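PDB 2GSL: hypothetical protein from Fusobacterium nucleatum subsp. nucleatum, which may be a ribonuclease of the MrnC family, built on a ribonuclease III domain and taking part in RNA processing. Local coordinates for the interface of chains A and B. Sequence-based numbering; all coordinates share one arbitrary frame. Chains: chain A/B, Hypothetical protein.

Contact 1: the interface of chains A and B. Residues chain A 20, 23-25; chain B 28, 31.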
# COMPACT_ATOMS: atom_id res chain seq x y z
N PHE A 20 1.68 -4.50 -9.57
CA PHE A 20 2.61 -3.79 -8.69
C PHE A 20 1.82 -2.80 -7.85
O PHE A 20 2.01 -2.68 -6.64
CB PHE A 20 3.65 -3.04 -9.55
CG PHE A 20 4.76 -2.41 -8.75
CD1 PHE A 20 5.48 -3.15 -7.80
CD2 PHE A 20 5.13 -1.07 -8.97
CE1 PHE A 20 6.54 -2.57 -7.10
CE2 PHE A 20 6.18 -0.50 -8.27
CZ PHE A 20 6.89 -1.24 -7.33
N ASP A 23 -0.80 -4.69 -5.60
CA ASP A 23 -0.17 -5.25 -4.41
C ASP A 23 -0.23 -4.26 -3.25
O ASP A 23 -0.65 -4.61 -2.14
CB ASP A 23 1.28 -5.63 -4.74
CG ASP A 23 2.05 -6.15 -3.52
OD1 ASP A 23 1.65 -7.19 -2.97
OD2 ASP A 23 3.05 -5.52 -3.13
N ALA A 24 0.21 -3.03 -3.51
CA ALA A 24 0.20 -1.97 -2.50
C ALA A 24 -1.23 -1.67 -2.06
O ALA A 24 -1.48 -1.41 -0.87
CB ALA A 24 0.85 -0.70 -3.06
N ILE A 25 -2.17 -1.72 -3.00
CA ILE A 25 -3.58 -1.44 -2.72
C ILE A 25 -4.14 -2.52 -1.80
O ILE A 25 -4.91 -2.23 -0.88
CB ILE A 25 -4.42 -1.40 -4.05
CG1 ILE A 25 -3.91 -0.26 -4.95
CG2 ILE A 25 -5.89 -1.15 -3.76
CD1 ILE A 25 -4.51 -0.28 -6.32
N LEU B 28 1.80 3.14 -1.47
CA LEU B 28 0.81 3.22 -2.54
C LEU B 28 0.99 4.49 -3.38
O LEU B 28 0.99 4.42 -4.61
CB LEU B 28 -0.61 3.17 -1.97
CG LEU B 28 -1.73 3.22 -3.00
CD1 LEU B 28 -1.54 2.09 -3.99
CD2 LEU B 28 -3.09 3.14 -2.33
N ARG B 31 4.19 4.44 -5.36
CA ARG B 31 4.04 3.50 -6.46
C ARG B 31 3.17 4.05 -7.57
O ARG B 31 3.48 3.87 -8.75
CB ARG B 31 3.49 2.17 -5.96
CG ARG B 31 4.54 1.34 -5.23
CD ARG B 31 3.98 0.03 -4.84
NE ARG B 31 5.00 -0.84 -4.26
CZ ARG B 31 4.75 -2.09 -3.88
NH1 ARG B 31 3.54 -2.61 -4.03
NH2 ARG B 31 5.72 -2.81 -3.35
O HOH W 1 5.78 -5.15 -1.70
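B:Arg31 reaches out from helix 15-34 of chain B and lays its side chain over A:Phe20, on the same helix of chain A, while its guanidinium end meets A:Asp23. With 81 Å² of its surface hidden by the partner, against 40 Å² for A:Phe20, the arginine dominates this patch. Its CG lies beside the backbone N (chi1 -76°), and from there the chain runs extended to NE, which carries the flat group across the subunit boundary. B:Arg31 NE sits over one face of the A:Phe20 ring, 4.0 Å from the centroid, a cation-pi contact; ring and guanidinium planes are 25° apart, so the two groups stack, shifted toward each other's rims. The far end of the guanidinium turns its edge to the carboxylate. B:Arg31 NH1 gives a nearly straight hydrogen bond and salt bridge to A:Asp23 OD2 (3.1 Å), in the guanidinium plane, on the anti lone pair of that oxygen. NH2 reaches the same oxygen indirectly: water 1 lies 2.9 Å from B:Arg31 NH2 and 3.1 Å from A:Asp23 OD2, closing a ring of contacts at the tip. Stack, salt bridge and water should together restrain the rotation of the guanidinium. Beside the arginine, on the NH1 side and away from the ring, A:Ala24 CB packs against B:Arg31 CD at 3.7 Å. B:Leu28, one helical turn before B:Arg31, continues the apolar strip, its CD1 touching A:Ile25 CG1 (3.5 Å) and lying near A:Ala24 CB. The interface is two-fold symmetric, so the facing helices repeat these contacts with the chains exchanged; bacterial ribonuclease III-type enzymes work as dimers, and this pairing is probably the biological one. A:Asp23 binds magnesium and is the likely active-site aspartate, so the contact places an arginine of one subunit at the probable catalytic site of the other, where it may help orient the carboxylate.

Contact 2: the interface of chains A and B. Residues chain A 6, 13; chain B 35-36.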
# COMPACT_ATOMS: atom_id res chain seq x y z
N PHE A 6 -2.80 9.50 -16.54
CA PHE A 6 -2.22 8.26 -17.03
C PHE A 6 -2.85 7.85 -18.37
O PHE A 6 -3.43 8.68 -19.07
CB PHE A 6 -2.42 7.15 -16.00
CG PHE A 6 -2.60 7.66 -14.59
CD1 PHE A 6 -1.61 8.41 -13.96
CD2 PHE A 6 -3.77 7.39 -13.88
CE1 PHE A 6 -1.78 8.88 -12.66
CE2 PHE A 6 -3.95 7.85 -12.58
CZ PHE A 6 -2.95 8.61 -11.97
N TYR A 13 -0.43 -0.31 -20.29
CA TYR A 13 -0.24 -0.85 -18.94
C TYR A 13 -0.08 -2.37 -18.97
O TYR A 13 -0.99 -3.09 -19.38
CB TYR A 13 -1.43 -0.49 -18.04
CG TYR A 13 -1.23 0.74 -17.18
CD1 TYR A 13 -2.03 1.87 -17.35
CD2 TYR A 13 -0.25 0.78 -16.20
CE1 TYR A 13 -1.86 3.00 -16.57
CE2 TYR A 13 -0.08 1.91 -15.40
CZ TYR A 13 -0.89 3.02 -15.59
OH TYR A 13 -0.72 4.14 -14.81
N LEU B 35 4.62 4.65 -11.35
CA LEU B 35 4.05 3.66 -12.23
C LEU B 35 3.32 4.30 -13.40
O LEU B 35 2.36 3.74 -13.94
CB LEU B 35 3.08 2.78 -11.44
CG LEU B 35 2.57 1.55 -12.18
CD1 LEU B 35 3.59 0.44 -12.13
CD2 LEU B 35 1.28 1.12 -11.53
N GLN B 36 3.78 5.47 -13.82
CA GLN B 36 3.12 6.15 -14.93
C GLN B 36 4.11 6.60 -15.99
O GLN B 36 3.71 7.14 -17.02
CB GLN B 36 2.33 7.35 -14.39
CG GLN B 36 3.20 8.43 -13.80
CD GLN B 36 2.40 9.45 -13.02
OE1 GLN B 36 2.97 10.36 -12.41
NE2 GLN B 36 1.08 9.31 -13.03
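A:Tyr13 points its phenol across the subunit boundary at the backbone of B:Leu35, in a dimer of the ribonuclease III domain family, here the MrnC type. Both residues lie in loops: A:Tyr13 in the segment leading into helix 15-34 of chain A, B:Leu35 just past the end of the same helix in chain B. The phenol hydroxyl, OH of A:Tyr13, donates a hydrogen bond to the carbonyl O of B:Leu35, at 3.2 Å. It approaches with a C=O...donor angle of 144°. The hydroxyl also stands 29° off the carbonyl plane. A:Tyr13 CE2 comes near as well, 3.4 Å from the O of B:Leu35. CG of B:Leu35 is anti to the backbone N (chi1 -171°), and the leucine side chain crosses the tyrosine at a slant, CD2 of B:Leu35 lying 4.2 Å from A:Tyr13 CE2 in a loose apolar contact. Next along chain B, B:Gln36 extends toward the ring of A:Phe6, in the N-terminal segment of chain A. Its chain is extended beyond CG, and its amide nitrogen NE2 faces the ring edge near CD1 and CE1, but it is modelled too close to the rim of the poorly ordered A:Phe6 to be read as a defined contact.

The centres of the C-alpha atoms of contact 1 and contact 2 are about 12 Å apart within the same two-fold interface. Helix 15-34 connects them: its residues from both subunits form contact 1, while contact 2 joins the segments preceding it in chain A and following it in chain B. Contact 1 includes the likely active-site A:Asp23, whereas the centre of contact 2 is about 14 Å from that residue and seems to serve assembly rather than chemistry. With its two-fold twin, contact 1 may tie subunit pairing to the surroundings of both probable active-site aspartates, while contact 2 adds to the pairing.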